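Local coordinates for substrate-binding protein (Synechococcus sp., PDB 6WPN), which probably binds a sugar or oligosaccharide ligand in the periplasm as the substrate-binding component of a transport system, at residues A[145-150]-A[266-271]; A[156-161]-A[169-174]; A[163-168]-A[182-187]; A[226-231]-A[235-240]. All coordinates share one frame; numbering follows the deposited sequence.

Interaction 1 of 4, residues A[145-150]-A[266-271]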
loop_
_atom_site.group_PDB
_atom_site.type_symbol
_atom_site.label_atom_id
_atom_site.label_comp_id
_atom_site.label_asym_id
_atom_site.label_seq_id
_atom_site.Cartn_x
_atom_site.Cartn_y
_atom_site.Cartn_z
ATOM N N LEU A 145 0.009 -7.628 -6.809
ATOM C CA LEU A 145 -0.087 -8.203 -8.140
ATOM C C LEU A 145 -1.518 -8.103 -8.663
ATOM O O LEU A 145 -2.419 -7.575 -8.008
ATOM C CB LEU A 145 0.383 -9.656 -8.116
ATOM C CG LEU A 145 1.725 -9.920 -7.431
ATOM C CD1 LEU A 145 1.923 -11.410 -7.240
ATOM C CD2 LEU A 145 2.871 -9.313 -8.222
ATOM N N SER A 146 -1.722 -8.607 -9.877
ATOM C CA SER A 146 -3.051 -8.767 -10.458
ATOM C C SER A 146 -3.456 -10.229 -10.313
ATOM O O SER A 146 -2.887 -11.101 -10.975
ATOM C CB SER A 146 -3.078 -8.340 -11.925
ATOM O OG SER A 146 -2.895 -6.943 -12.059
ATOM N N LEU A 147 -4.397 -10.506 -9.414
ATOM C CA LEU A 147 -4.980 -11.841 -9.317
ATOM C C LEU A 147 -6.089 -11.971 -10.356
ATOM O O LEU A 147 -7.121 -11.301 -10.259
ATOM C CB LEU A 147 -5.498 -12.095 -7.907
ATOM C CG LEU A 147 -4.445 -11.943 -6.807
ATOM C CD1 LEU A 147 -5.025 -12.295 -5.443
ATOM C CD2 LEU A 147 -3.220 -12.792 -7.105
ATOM N N VAL A 148 -5.874 -12.808 -11.370
ATOM C CA VAL A 148 -6.757 -12.883 -12.530
ATOM C C VAL A 148 -7.555 -14.179 -12.480
ATOM O O VAL A 148 -6.978 -15.272 -12.402
ATOM C CB VAL A 148 -5.957 -12.781 -13.838
ATOM C CG1 VAL A 148 -6.851 -13.048 -15.032
ATOM C CG2 VAL A 148 -5.319 -11.409 -13.939
ATOM N N ASN A 149 -8.878 -14.057 -12.547
ATOM C CA ASN A 149 -9.763 -15.213 -12.671
ATOM C C ASN A 149 -9.718 -15.696 -14.116
ATOM O O ASN A 149 -10.379 -15.132 -14.993
ATOM C CB ASN A 149 -11.179 -14.846 -12.247
ATOM C CG ASN A 149 -12.104 -16.049 -12.189
ATOM O OD1 ASN A 149 -12.183 -16.837 -13.127
ATOM N ND2 ASN A 149 -12.814 -16.188 -11.077
ATOM N N GLY A 150 -8.944 -16.756 -14.366
ATOM C CA GLY A 150 -8.775 -17.238 -15.727
ATOM C C GLY A 150 -10.042 -17.827 -16.308
ATOM O O GLY A 150 -10.233 -17.830 -17.527
ATOM N N GLU A 266 -0.276 -12.855 0.091
ATOM C CA GLU A 266 -0.818 -13.322 1.362
ATOM C C GLU A 266 -2.322 -13.513 1.279
ATOM O O GLU A 266 -2.869 -14.475 1.837
ATOM C CB GLU A 266 -0.482 -12.334 2.473
ATOM C CG GLU A 266 -1.118 -12.631 3.829
ATOM C CD GLU A 266 -0.505 -13.832 4.545
ATOM O OE1 GLU A 266 0.393 -14.486 3.973
ATOM O OE2 GLU A 266 -0.915 -14.125 5.693
ATOM N N PHE A 267 -3.011 -12.614 0.584
ATOM C CA PHE A 267 -4.441 -12.791 0.432
ATOM C C PHE A 267 -4.780 -13.986 -0.448
ATOM O O PHE A 267 -5.885 -14.531 -0.342
ATOM C CB PHE A 267 -5.069 -11.526 -0.136
ATOM C CG PHE A 267 -6.539 -11.628 -0.277
ATOM C CD1 PHE A 267 -7.330 -11.821 0.840
ATOM C CD2 PHE A 267 -7.136 -11.568 -1.521
ATOM C CE1 PHE A 267 -8.693 -11.938 0.724
ATOM C CE2 PHE A 267 -8.505 -11.676 -1.642
ATOM C CZ PHE A 267 -9.279 -11.873 -0.523
ATOM N N LEU A 268 -3.846 -14.419 -1.296
ATOM C CA LEU A 268 -4.098 -15.585 -2.132
ATOM C C LEU A 268 -4.298 -16.845 -1.298
ATOM O O LEU A 268 -5.086 -17.718 -1.681
ATOM C CB LEU A 268 -2.958 -15.760 -3.139
ATOM C CG LEU A 268 -3.113 -16.795 -4.256
ATOM C CD1 LEU A 268 -4.495 -16.739 -4.898
ATOM C CD2 LEU A 268 -2.027 -16.581 -5.298
ATOM N N ARG A 269 -3.613 -16.961 -0.156
ATOM C CA ARG A 269 -3.780 -18.154 0.672
ATOM C C ARG A 269 -5.159 -18.191 1.321
ATOM O O ARG A 269 -5.747 -19.268 1.477
ATOM C CB ARG A 269 -2.682 -18.229 1.736
ATOM C CG ARG A 269 -2.752 -19.480 2.622
ATOM C CD ARG A 269 -2.241 -20.742 1.911
ATOM N NE ARG A 269 -0.781 -20.856 1.951
ATOM C CZ ARG A 269 -0.083 -21.837 1.384
ATOM N NH1 ARG A 269 -0.702 -22.803 0.718
ATOM N NH2 ARG A 269 1.241 -21.850 1.478
ATOM N N SER A 270 -5.698 -17.030 1.704
ATOM C CA SER A 270 -7.047 -17.013 2.258
ATOM C C SER A 270 -8.092 -17.257 1.177
ATOM O O SER A 270 -9.148 -17.833 1.460
ATOM C CB SER A 270 -7.312 -15.695 2.988
ATOM O OG SER A 270 -7.054 -14.590 2.150
ATOM N N ILE A 271 -7.814 -16.848 -0.063
ATOM C CA ILE A 271 -8.677 -17.232 -1.176
ATOM C C ILE A 271 -8.671 -18.744 -1.339
ATOM O O ILE A 271 -9.713 -19.363 -1.588
ATOM C CB ILE A 271 -8.231 -16.534 -2.473
ATOM C CG1 ILE A 271 -8.437 -15.026 -2.382
ATOM C CG2 ILE A 271 -8.975 -17.097 -3.680
ATOM C CD1 ILE A 271 -7.980 -14.296 -3.633
#
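Phe267 O takes two donors: the backbone N of Ile271, a residue that packs on Leu147 across the contact, at 3.0 Å, and the hydroxyl of Ser270, with Ser270 OG to Phe267 O at 2.8 Å. The hydroxyl comes in at a C=O...OG angle of 118°, tilted 29° from the carbonyl plane. Ser270 thus ties its own side chain back onto the helix.

The contact itself is apolar. Leu147 points at the helix and splits its two methyls. Its CD1 meets Ile271 CD1 at 4.0 Å, the two side chains crossing at a slant. Its CD2 approaches Leu268 CD2 more loosely, at 4.4 Å. Leu147 sets CG opposite its carbonyl carbon (chi1 -57°), which carries both methyls out from the strand to the helix.

Strand 137-149 pairs antiparallel with strands 260-263 and 282-285, and helix 265-274 packs on it through Leu147. Helix 359-374 borders Leu268, through Gln363 and Ile364. Tyr253 of helix 246-254 touches Ile271. The strand leads directly into helix 150-155.

Interaction 2 of 4, residues A[156-161]-A[169-174]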
loop_
_atom_site.group_PDB
_atom_site.type_symbol
_atom_site.label_atom_id
_atom_site.label_comp_id
_atom_site.label_asym_id
_atom_site.label_seq_id
_atom_site.Cartn_x
_atom_site.Cartn_y
_atom_site.Cartn_z
ATOM N N ALA A 156 -15.271 -14.718 -21.267
ATOM C CA ALA A 156 -15.329 -13.481 -22.039
ATOM C C ALA A 156 -14.622 -13.574 -23.390
ATOM O O ALA A 156 -14.604 -12.585 -24.136
ATOM C CB ALA A 156 -14.718 -12.346 -21.225
ATOM N N GLY A 157 -14.060 -14.730 -23.732
ATOM C CA GLY A 157 -13.336 -14.838 -24.979
ATOM C C GLY A 157 -12.006 -14.131 -24.941
ATOM O O GLY A 157 -11.580 -13.573 -25.954
ATOM N N LEU A 158 -11.347 -14.113 -23.786
ATOM C CA LEU A 158 -10.056 -13.467 -23.622
ATOM C C LEU A 158 -9.029 -14.499 -23.186
ATOM O O LEU A 158 -9.361 -15.492 -22.531
ATOM C CB LEU A 158 -10.125 -12.335 -22.597
ATOM C CG LEU A 158 -11.199 -11.285 -22.862
ATOM C CD1 LEU A 158 -11.283 -10.301 -21.694
ATOM C CD2 LEU A 158 -10.906 -10.555 -24.159
ATOM N N SER A 159 -7.772 -14.256 -23.554
ATOM C CA SER A 159 -6.699 -15.165 -23.198
ATOM C C SER A 159 -5.788 -14.642 -22.098
ATOM O O SER A 159 -5.071 -15.442 -21.491
ATOM C CB SER A 159 -5.856 -15.512 -24.437
ATOM O OG SER A 159 -5.368 -14.349 -25.083
ATOM N N ARG A 160 -5.797 -13.340 -21.820
ATOM C CA ARG A 160 -5.016 -12.804 -20.713
ATOM C C ARG A 160 -5.551 -11.433 -20.332
ATOM O O ARG A 160 -6.309 -10.808 -21.077
ATOM C CB ARG A 160 -3.525 -12.714 -21.051
ATOM C CG ARG A 160 -3.206 -11.836 -22.239
ATOM C CD ARG A 160 -1.733 -11.930 -22.582
ATOM N NE ARG A 160 -1.461 -11.515 -23.952
ATOM C CZ ARG A 160 -0.320 -11.754 -24.590
ATOM N NH1 ARG A 160 0.652 -12.419 -23.971
ATOM N NH2 ARG A 160 -0.151 -11.339 -25.832
ATOM N N ALA A 161 -5.139 -10.977 -19.148
ATOM C CA ALA A 161 -5.525 -9.689 -18.596
ATOM C C ALA A 161 -4.559 -8.601 -19.052
ATOM O O ALA A 161 -3.374 -8.864 -19.276
ATOM C CB ALA A 161 -5.547 -9.749 -17.071
ATOM N N PRO A 169 -9.985 -0.246 -20.546
ATOM C CA PRO A 169 -11.364 -0.090 -21.053
ATOM C C PRO A 169 -11.800 -1.203 -21.991
ATOM O O PRO A 169 -12.855 -1.808 -21.769
ATOM C CB PRO A 169 -11.322 1.277 -21.751
ATOM C CG PRO A 169 -10.270 2.022 -21.031
ATOM C CD PRO A 169 -9.207 0.993 -20.747
ATOM N N ALA A 170 -11.014 -1.499 -23.031
ATOM C CA ALA A 170 -11.389 -2.564 -23.960
ATOM C C ALA A 170 -11.550 -3.899 -23.239
ATOM O O ALA A 170 -12.474 -4.665 -23.534
ATOM C CB ALA A 170 -10.349 -2.679 -25.073
ATOM N N TYR A 171 -10.663 -4.184 -22.283
ATOM C CA TYR A 171 -10.765 -5.405 -21.490
ATOM C C TYR A 171 -12.035 -5.414 -20.650
ATOM O O TYR A 171 -12.775 -6.405 -20.632
ATOM C CB TYR A 171 -9.524 -5.543 -20.607
ATOM C CG TYR A 171 -9.726 -6.297 -19.309
ATOM C CD1 TYR A 171 -9.798 -7.684 -19.284
ATOM C CD2 TYR A 171 -9.803 -5.618 -18.098
ATOM C CE1 TYR A 171 -9.966 -8.371 -18.093
ATOM C CE2 TYR A 171 -9.970 -6.294 -16.907
ATOM C CZ TYR A 171 -10.049 -7.670 -16.911
ATOM O OH TYR A 171 -10.221 -8.340 -15.716
ATOM N N ALA A 172 -12.300 -4.309 -19.941
ATOM C CA ALA A 172 -13.459 -4.240 -19.056
ATOM C C ALA A 172 -14.759 -4.423 -19.829
ATOM O O ALA A 172 -15.690 -5.076 -19.343
ATOM C CB ALA A 172 -13.467 -2.909 -18.299
ATOM N N ARG A 173 -14.849 -3.835 -21.023
ATOM C CA ARG A 173 -16.042 -4.015 -21.844
ATOM C C ARG A 173 -16.255 -5.483 -22.189
ATOM O O ARG A 173 -17.372 -6.002 -22.070
ATOM C CB ARG A 173 -15.941 -3.166 -23.113
ATOM C CG ARG A 173 -16.024 -1.677 -22.843
ATOM C CD ARG A 173 -16.249 -0.872 -24.106
ATOM N NE ARG A 173 -14.996 -0.491 -24.751
ATOM C CZ ARG A 173 -14.389 0.676 -24.561
ATOM N NH1 ARG A 173 -14.922 1.575 -23.744
ATOM N NH2 ARG A 173 -13.249 0.941 -25.185
ATOM N N SER A 174 -15.187 -6.177 -22.601
ATOM C CA SER A 174 -15.326 -7.580 -22.987
ATOM C C SER A 174 -15.823 -8.427 -21.823
ATOM O O SER A 174 -16.637 -9.338 -22.013
ATOM C CB SER A 174 -13.992 -8.125 -23.506
ATOM O OG SER A 174 -13.707 -7.635 -24.805
#
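Leu158 and Tyr171 cross at about a right angle, with Ser174, on the same helix as Tyr171, packed beside them. Leu158 CD1 lies obliquely by the tyrosine ring, 3.9 Å from Tyr171 CD1. The same methyl is 3.9 Å from Ser174 CB, one helical turn on. The other branch also meets the serine: Leu158 CD2 is 4.0 Å from Ser174 CB and only slightly farther from its hydroxyl. The leucine fork therefore straddles the serine, with one prong also touching the ring.

Tyr171 carries its CG roughly opposite the backbone N (chi1 152°), which swings the ring out along the helix flank to Leu158. Its hydroxyl goes further and hydrogen-bonds to Gly183 O. That bond fixes the far end of the ring, while Leu158 packs at the near end. Ser174 OG makes a weak bond, at 3.5 Å, to Ala170 O in the preceding turn.

A second, smaller contact lies at the start of the loop. Ala156 CB rests 3.7 Å from Ser174 O.

With an alanine in place of Leu158 both methyls are gone, which would probably open a gap over Ser174 CB and deprive Tyr171 CD1 of this packing.

Gly157 ends helix 150-155 with positive phi and two bonds back into its last turn, a Schellman motif. Leu158 follows that glycine and touches Leu153, the apolar contact characteristic of this motif. Here the same leucine also joins the helix end to helix 168-179.

Interaction 3 of 4, residues A[163-168]-A[182-187]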
loop_
_atom_site.group_PDB
_atom_site.type_symbol
_atom_site.label_atom_id
_atom_site.label_comp_id
_atom_site.label_asym_id
_atom_site.label_seq_id
_atom_site.Cartn_x
_atom_site.Cartn_y
_atom_site.Cartn_z
ATOM N N ARG A 163 -2.042 -5.337 -18.921
ATOM C CA ARG A 163 -1.001 -4.948 -17.989
ATOM C C ARG A 163 -0.769 -3.450 -17.948
ATOM O O ARG A 163 -0.050 -2.977 -17.063
ATOM C CB ARG A 163 0.317 -5.663 -18.319
ATOM C CG ARG A 163 0.254 -7.159 -18.092
ATOM C CD ARG A 163 1.236 -7.874 -18.983
ATOM N NE ARG A 163 2.602 -7.779 -18.477
ATOM C CZ ARG A 163 3.634 -8.421 -19.013
ATOM N NH1 ARG A 163 3.447 -9.201 -20.071
ATOM N NH2 ARG A 163 4.850 -8.281 -18.493
ATOM N N ARG A 164 -1.358 -2.692 -18.863
ATOM C CA ARG A 164 -1.275 -1.243 -18.848
ATOM C C ARG A 164 -2.680 -0.654 -18.825
ATOM O O ARG A 164 -3.638 -1.272 -19.300
ATOM C CB ARG A 164 -0.452 -0.743 -20.039
ATOM C CG ARG A 164 1.025 -1.091 -19.871
ATOM C CD ARG A 164 1.876 -0.807 -21.095
ATOM N NE ARG A 164 3.235 -1.315 -20.903
ATOM C CZ ARG A 164 4.256 -1.088 -21.729
ATOM N NH1 ARG A 164 4.085 -0.360 -22.826
ATOM N NH2 ARG A 164 5.456 -1.591 -21.457
ATOM N N TRP A 165 -2.796 0.549 -18.247
ATOM C CA TRP A 165 -4.111 1.144 -18.006
ATOM C C TRP A 165 -4.865 1.470 -19.296
ATOM O O TRP A 165 -6.099 1.380 -19.321
ATOM C CB TRP A 165 -3.974 2.404 -17.148
ATOM C CG TRP A 165 -3.676 2.136 -15.701
ATOM C CD1 TRP A 165 -2.488 2.330 -15.063
ATOM C CD2 TRP A 165 -4.584 1.628 -14.714
ATOM N NE1 TRP A 165 -2.600 1.979 -13.738
ATOM C CE2 TRP A 165 -3.876 1.544 -13.498
ATOM C CE3 TRP A 165 -5.927 1.238 -14.738
ATOM C CZ2 TRP A 165 -4.461 1.082 -12.322
ATOM C CZ3 TRP A 165 -6.508 0.781 -13.570
ATOM C CH2 TRP A 165 -5.774 0.707 -12.378
ATOM N N ASP A 166 -4.166 1.849 -20.370
ATOM C CA ASP A 166 -4.878 2.171 -21.602
ATOM C C ASP A 166 -5.495 0.946 -22.277
ATOM O O ASP A 166 -6.228 1.100 -23.261
ATOM C CB ASP A 166 -3.950 2.888 -22.587
ATOM C CG ASP A 166 -2.726 2.067 -22.945
ATOM O OD1 ASP A 166 -2.879 1.040 -23.640
ATOM O OD2 ASP A 166 -1.607 2.459 -22.554
ATOM N N GLU A 167 -5.209 -0.256 -21.789
ATOM C CA GLU A 167 -5.853 -1.468 -22.264
ATOM C C GLU A 167 -7.007 -1.904 -21.370
ATOM O O GLU A 167 -7.703 -2.869 -21.702
ATOM C CB GLU A 167 -4.822 -2.591 -22.391
ATOM C CG GLU A 167 -3.819 -2.351 -23.505
ATOM C CD GLU A 167 -2.632 -3.289 -23.446
ATOM O OE1 GLU A 167 -2.603 -4.149 -22.542
ATOM O OE2 GLU A 167 -1.733 -3.172 -24.311
ATOM N N VAL A 168 -7.223 -1.218 -20.251
ATOM C CA VAL A 168 -8.272 -1.565 -19.293
ATOM C C VAL A 168 -9.672 -1.362 -19.869
ATOM O O VAL A 168 -10.523 -2.247 -19.686
ATOM C CB VAL A 168 -8.109 -0.782 -17.979
ATOM C CG1 VAL A 168 -9.362 -0.915 -17.130
ATOM C CG2 VAL A 168 -6.914 -1.297 -17.202
ATOM N N TYR A 182 -17.593 -8.115 -13.637
ATOM C CA TYR A 182 -16.816 -6.885 -13.702
ATOM C C TYR A 182 -15.334 -7.181 -13.889
ATOM O O TYR A 182 -14.797 -8.130 -13.309
ATOM C CB TYR A 182 -17.060 -6.048 -12.440
ATOM C CG TYR A 182 -18.459 -5.476 -12.417
ATOM C CD1 TYR A 182 -18.764 -4.313 -13.112
ATOM C CD2 TYR A 182 -19.489 -6.130 -11.746
ATOM C CE1 TYR A 182 -20.048 -3.796 -13.111
ATOM C CE2 TYR A 182 -20.780 -5.621 -11.740
ATOM C CZ TYR A 182 -21.049 -4.455 -12.426
ATOM O OH TYR A 182 -22.322 -3.934 -12.434
ATOM N N GLY A 183 -14.671 -6.341 -14.691
ATOM C CA GLY A 183 -13.265 -6.552 -14.985
ATOM C C GLY A 183 -12.328 -6.134 -13.873
ATOM O O GLY A 183 -11.266 -6.741 -13.700
ATOM N N LEU A 184 -12.680 -5.090 -13.125
ATOM C CA LEU A 184 -11.820 -4.603 -12.052
ATOM C C LEU A 184 -12.659 -3.803 -11.062
ATOM O O LEU A 184 -13.838 -3.525 -11.293
ATOM C CB LEU A 184 -10.661 -3.762 -12.600
ATOM C CG LEU A 184 -10.996 -2.352 -13.083
ATOM C CD1 LEU A 184 -9.721 -1.533 -13.224
ATOM C CD2 LEU A 184 -11.770 -2.387 -14.406
ATOM N N PHE A 185 -12.024 -3.433 -9.950
ATOM C CA PHE A 185 -12.701 -2.735 -8.859
ATOM C C PHE A 185 -11.683 -1.801 -8.223
ATOM O O PHE A 185 -10.787 -2.263 -7.513
ATOM C CB PHE A 185 -13.243 -3.730 -7.827
ATOM C CG PHE A 185 -14.110 -3.112 -6.760
ATOM C CD1 PHE A 185 -13.575 -2.275 -5.792
ATOM C CD2 PHE A 185 -15.460 -3.408 -6.704
ATOM C CE1 PHE A 185 -14.371 -1.720 -4.814
ATOM C CE2 PHE A 185 -16.265 -2.860 -5.723
ATOM C CZ PHE A 185 -15.722 -2.013 -4.776
ATOM N N VAL A 186 -11.807 -0.501 -8.465
ATOM C CA VAL A 186 -10.954 0.488 -7.816
ATOM C C VAL A 186 -11.857 1.441 -7.047
ATOM O O VAL A 186 -12.715 2.107 -7.638
ATOM C CB VAL A 186 -10.071 1.238 -8.823
ATOM C CG1 VAL A 186 -9.221 2.274 -8.110
ATOM C CG2 VAL A 186 -9.195 0.256 -9.589
ATOM N N THR A 187 -11.672 1.497 -5.731
ATOM C CA THR A 187 -12.555 2.277 -4.883
ATOM C C THR A 187 -12.263 3.768 -5.015
ATOM O O THR A 187 -11.123 4.189 -5.243
ATOM C CB THR A 187 -12.426 1.847 -3.420
ATOM O OG1 THR A 187 -13.406 2.536 -2.635
ATOM C CG2 THR A 187 -11.032 2.165 -2.875
#
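Leu184 meets two side chains of 163-168 at once. Its CD1 touches the rim of the Trp165 indole, 4.0 Å from Trp165 CZ3 and near the ring plane. Its CD2 packs on Val168 CG1 at 3.9 Å, the two side chains crossing at about a right angle. Val186 adds a looser touch on the same indole edge, with Val186 CG2 4.4 Å from Trp165 CH2. Leu184 holds CG between its backbone N and carbonyl carbon (chi1 75°), a less common setting that turns both methyls onto this pair.

Trp165 opens a short 3-10 turn, 165-167, that runs straight into helix 168-179. Val168 N bonds back to Trp165 O at 3.0 Å. The contact therefore joins the entry of that helix to the chain that leaves it, within an alpha/beta lobe of the kind found in solute-binding proteins.

Further out, Trp165 NE1 hydrogen-bonds to Gln202 OE1, which fixes the turn of the indole. Its ring also meets that of Trp228, with the planes at about 70°. Val168 is backed by Phe227, while Leu184 rests on Leu237. Val186 reaches Glu195 and Leu196 of helix 195-202.

Interaction 4 of 4, residues A[226-231]-A[235-240]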
loop_
_atom_site.group_PDB
_atom_site.type_symbol
_atom_site.label_atom_id
_atom_site.label_comp_id
_atom_site.label_asym_id
_atom_site.label_seq_id
_atom_site.Cartn_x
_atom_site.Cartn_y
_atom_site.Cartn_z
ATOM N N ALA A 226 -11.399 11.859 -16.814
ATOM C CA ALA A 226 -12.320 11.342 -17.822
ATOM C C ALA A 226 -12.241 9.824 -17.914
ATOM O O ALA A 226 -13.254 9.156 -18.154
ATOM C CB ALA A 226 -12.022 11.978 -19.178
ATOM N N PHE A 227 -11.042 9.266 -17.739
ATOM C CA PHE A 227 -10.871 7.819 -17.778
ATOM C C PHE A 227 -11.801 7.132 -16.787
ATOM O O PHE A 227 -12.589 6.253 -17.157
ATOM C CB PHE A 227 -9.408 7.470 -17.486
ATOM C CG PHE A 227 -9.110 5.990 -17.464
ATOM C CD1 PHE A 227 -9.159 5.278 -16.275
ATOM C CD2 PHE A 227 -8.754 5.321 -18.628
ATOM C CE1 PHE A 227 -8.876 3.922 -16.245
ATOM C CE2 PHE A 227 -8.462 3.964 -18.607
ATOM C CZ PHE A 227 -8.525 3.262 -17.413
ATOM N N TRP A 228 -11.741 7.548 -15.522
ATOM C CA TRP A 228 -12.527 6.892 -14.484
ATOM C C TRP A 228 -13.998 7.271 -14.568
ATOM O O TRP A 228 -14.874 6.438 -14.309
ATOM C CB TRP A 228 -11.945 7.234 -13.117
ATOM C CG TRP A 228 -10.616 6.595 -12.924
ATOM C CD1 TRP A 228 -9.399 7.209 -12.912
ATOM C CD2 TRP A 228 -10.363 5.201 -12.744
ATOM N NE1 TRP A 228 -8.401 6.282 -12.725
ATOM C CE2 TRP A 228 -8.970 5.041 -12.618
ATOM C CE3 TRP A 228 -11.183 4.068 -12.675
ATOM C CZ2 TRP A 228 -8.379 3.798 -12.420
ATOM C CZ3 TRP A 228 -10.595 2.838 -12.482
ATOM C CH2 TRP A 228 -9.209 2.711 -12.355
ATOM N N THR A 229 -14.295 8.518 -14.938
ATOM C CA THR A 229 -15.685 8.925 -15.098
ATOM C C THR A 229 -16.370 8.095 -16.177
ATOM O O THR A 229 -17.457 7.546 -15.961
ATOM C CB THR A 229 -15.759 10.412 -15.444
ATOM O OG1 THR A 229 -15.183 11.180 -14.382
ATOM C CG2 THR A 229 -17.210 10.839 -15.647
ATOM N N ASP A 230 -15.726 7.969 -17.340
ATOM C CA ASP A 230 -16.327 7.248 -18.458
ATOM C C ASP A 230 -16.478 5.760 -18.152
ATOM O O ASP A 230 -17.472 5.139 -18.543
ATOM C CB ASP A 230 -15.486 7.450 -19.720
ATOM C CG ASP A 230 -15.487 8.892 -20.199
ATOM O OD1 ASP A 230 -16.444 9.635 -19.884
ATOM O OD2 ASP A 230 -14.528 9.286 -20.900
ATOM N N LEU A 231 -15.509 5.168 -17.455
ATOM C CA LEU A 231 -15.638 3.763 -17.080
ATOM C C LEU A 231 -16.880 3.542 -16.225
ATOM O O LEU A 231 -17.662 2.616 -16.468
ATOM C CB LEU A 231 -14.385 3.293 -16.340
ATOM C CG LEU A 231 -13.144 2.948 -17.166
ATOM C CD1 LEU A 231 -12.054 2.405 -16.264
ATOM C CD2 LEU A 231 -13.468 1.953 -18.254
ATOM N N GLY A 235 -21.222 1.689 -17.240
ATOM C CA GLY A 235 -21.591 0.433 -16.616
ATOM C C GLY A 235 -20.476 -0.580 -16.526
ATOM O O GLY A 235 -20.739 -1.761 -16.282
ATOM N N LEU A 236 -19.227 -0.142 -16.686
ATOM C CA LEU A 236 -18.084 -1.041 -16.698
ATOM C C LEU A 236 -17.511 -1.294 -15.316
ATOM O O LEU A 236 -16.848 -2.318 -15.114
ATOM C CB LEU A 236 -16.988 -0.474 -17.602
ATOM C CG LEU A 236 -17.440 -0.250 -19.047
ATOM C CD1 LEU A 236 -16.281 0.235 -19.902
ATOM C CD2 LEU A 236 -18.060 -1.510 -19.627
ATOM N N LEU A 237 -17.733 -0.392 -14.382
ATOM C CA LEU A 237 -17.291 -0.596 -13.016
ATOM C C LEU A 237 -18.470 -0.954 -12.127
ATOM O O LEU A 237 -19.599 -0.534 -12.391
ATOM C CB LEU A 237 -16.612 0.658 -12.472
ATOM C CG LEU A 237 -15.282 0.987 -13.138
ATOM C CD1 LEU A 237 -14.676 2.227 -12.502
ATOM C CD2 LEU A 237 -14.345 -0.208 -13.023
ATOM N N PRO A 238 -18.240 -1.737 -11.074
ATOM C CA PRO A 238 -19.318 -2.004 -10.113
ATOM C C PRO A 238 -19.841 -0.697 -9.538
ATOM O O PRO A 238 -19.079 0.239 -9.286
ATOM C CB PRO A 238 -18.639 -2.862 -9.040
ATOM C CG PRO A 238 -17.429 -3.446 -9.717
ATOM C CD PRO A 238 -16.978 -2.399 -10.699
ATOM N N ARG A 239 -21.158 -0.623 -9.352
ATOM C CA ARG A 239 -21.740 0.633 -8.897
ATOM C C ARG A 239 -21.257 1.012 -7.504
ATOM O O ARG A 239 -21.210 2.200 -7.170
ATOM C CB ARG A 239 -23.264 0.556 -8.910
ATOM C CG ARG A 239 -23.891 0.623 -10.280
ATOM C CD ARG A 239 -25.393 0.513 -10.135
ATOM N NE ARG A 239 -26.101 0.579 -11.408
ATOM C CZ ARG A 239 -27.395 0.310 -11.549
ATOM N NH1 ARG A 239 -27.968 0.397 -12.741
ATOM N NH2 ARG A 239 -28.114 -0.054 -10.493
ATOM N N GLU A 240 -20.851 0.034 -6.697
ATOM C CA GLU A 240 -20.485 0.303 -5.315
ATOM C C GLU A 240 -19.032 0.723 -5.154
ATOM O O GLU A 240 -18.551 0.793 -4.019
ATOM C CB GLU A 240 -20.774 -0.920 -4.434
ATOM C CG GLU A 240 -19.981 -2.178 -4.787
ATOM C CD GLU A 240 -20.756 -3.142 -5.675
ATOM O OE1 GLU A 240 -21.610 -2.681 -6.465
ATOM O OE2 GLU A 240 -20.519 -4.369 -5.568
#
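Leu231 O accepts its bond from five residues ahead, not four: Leu236 N lies 3.2 Å from Leu231 O, with an N-H...O angle of 147°. The donor sits almost straight out from the carbonyl, at a C=O...N angle of 167°. Gly235 takes the positive phi of this turn, and its own N bonds to Tyr232 O.

Side chains close over the turn. Leu231 CD2 touches Leu236 CD1 at 3.7 Å, the two leucines crossing at about a right angle. Leu236 CB also lies 3.4 Å from Leu231 O. Leu237 comes in next to them. Its CD1 packs 4.0 Å from Leu231 CB and reaches on to the indole of Trp228, 4.0 Å from Trp228 CE3. It arrives at the edge of that ring, in its plane.

Trp228 starts out pointing away from the loop. Its CG lies opposite the carbonyl carbon (chi1 -69°), and the benzene end of the ring lies near Leu237. One face of the indole is covered by its neighbour, with Phe227 CD1 3.6 Å above the ring centre. Trp228 NE1 makes a weak hydrogen bond to Ser199 OG.

Outside the turn, Leu236 lies against Arg173 and Arg176 of helix 168-179, and Gly235 O accepts from Arg176 NE.

The arrangement is a Schellman motif at the end of helix 219-233: glycine at C-prime, paired bonds back into the last turn, and the apolar Leu231-Leu236 contact across it.

Overall arrangement
From the N terminus, interaction 1 opens on strand 137-149 and closes a long loop at helix 265-274. The other three lie within that span. Interaction 2 closes a short loop between the end of helix 150-155 and helix 168-179. Interaction 3 ties the turn before helix 168-179 to the chain after it; it starts inside the loop of interaction 2 and ends beyond it, so the two cross. Interaction 4 follows in series, closing a tight turn after helix 219-233. It packs on interaction 2 through Leu236 and Arg173, and on interaction 3 through Tyr182 and Pro238. Val148 packs on Ala161, so strand 137-149 meets the loop that follows helix 150-155.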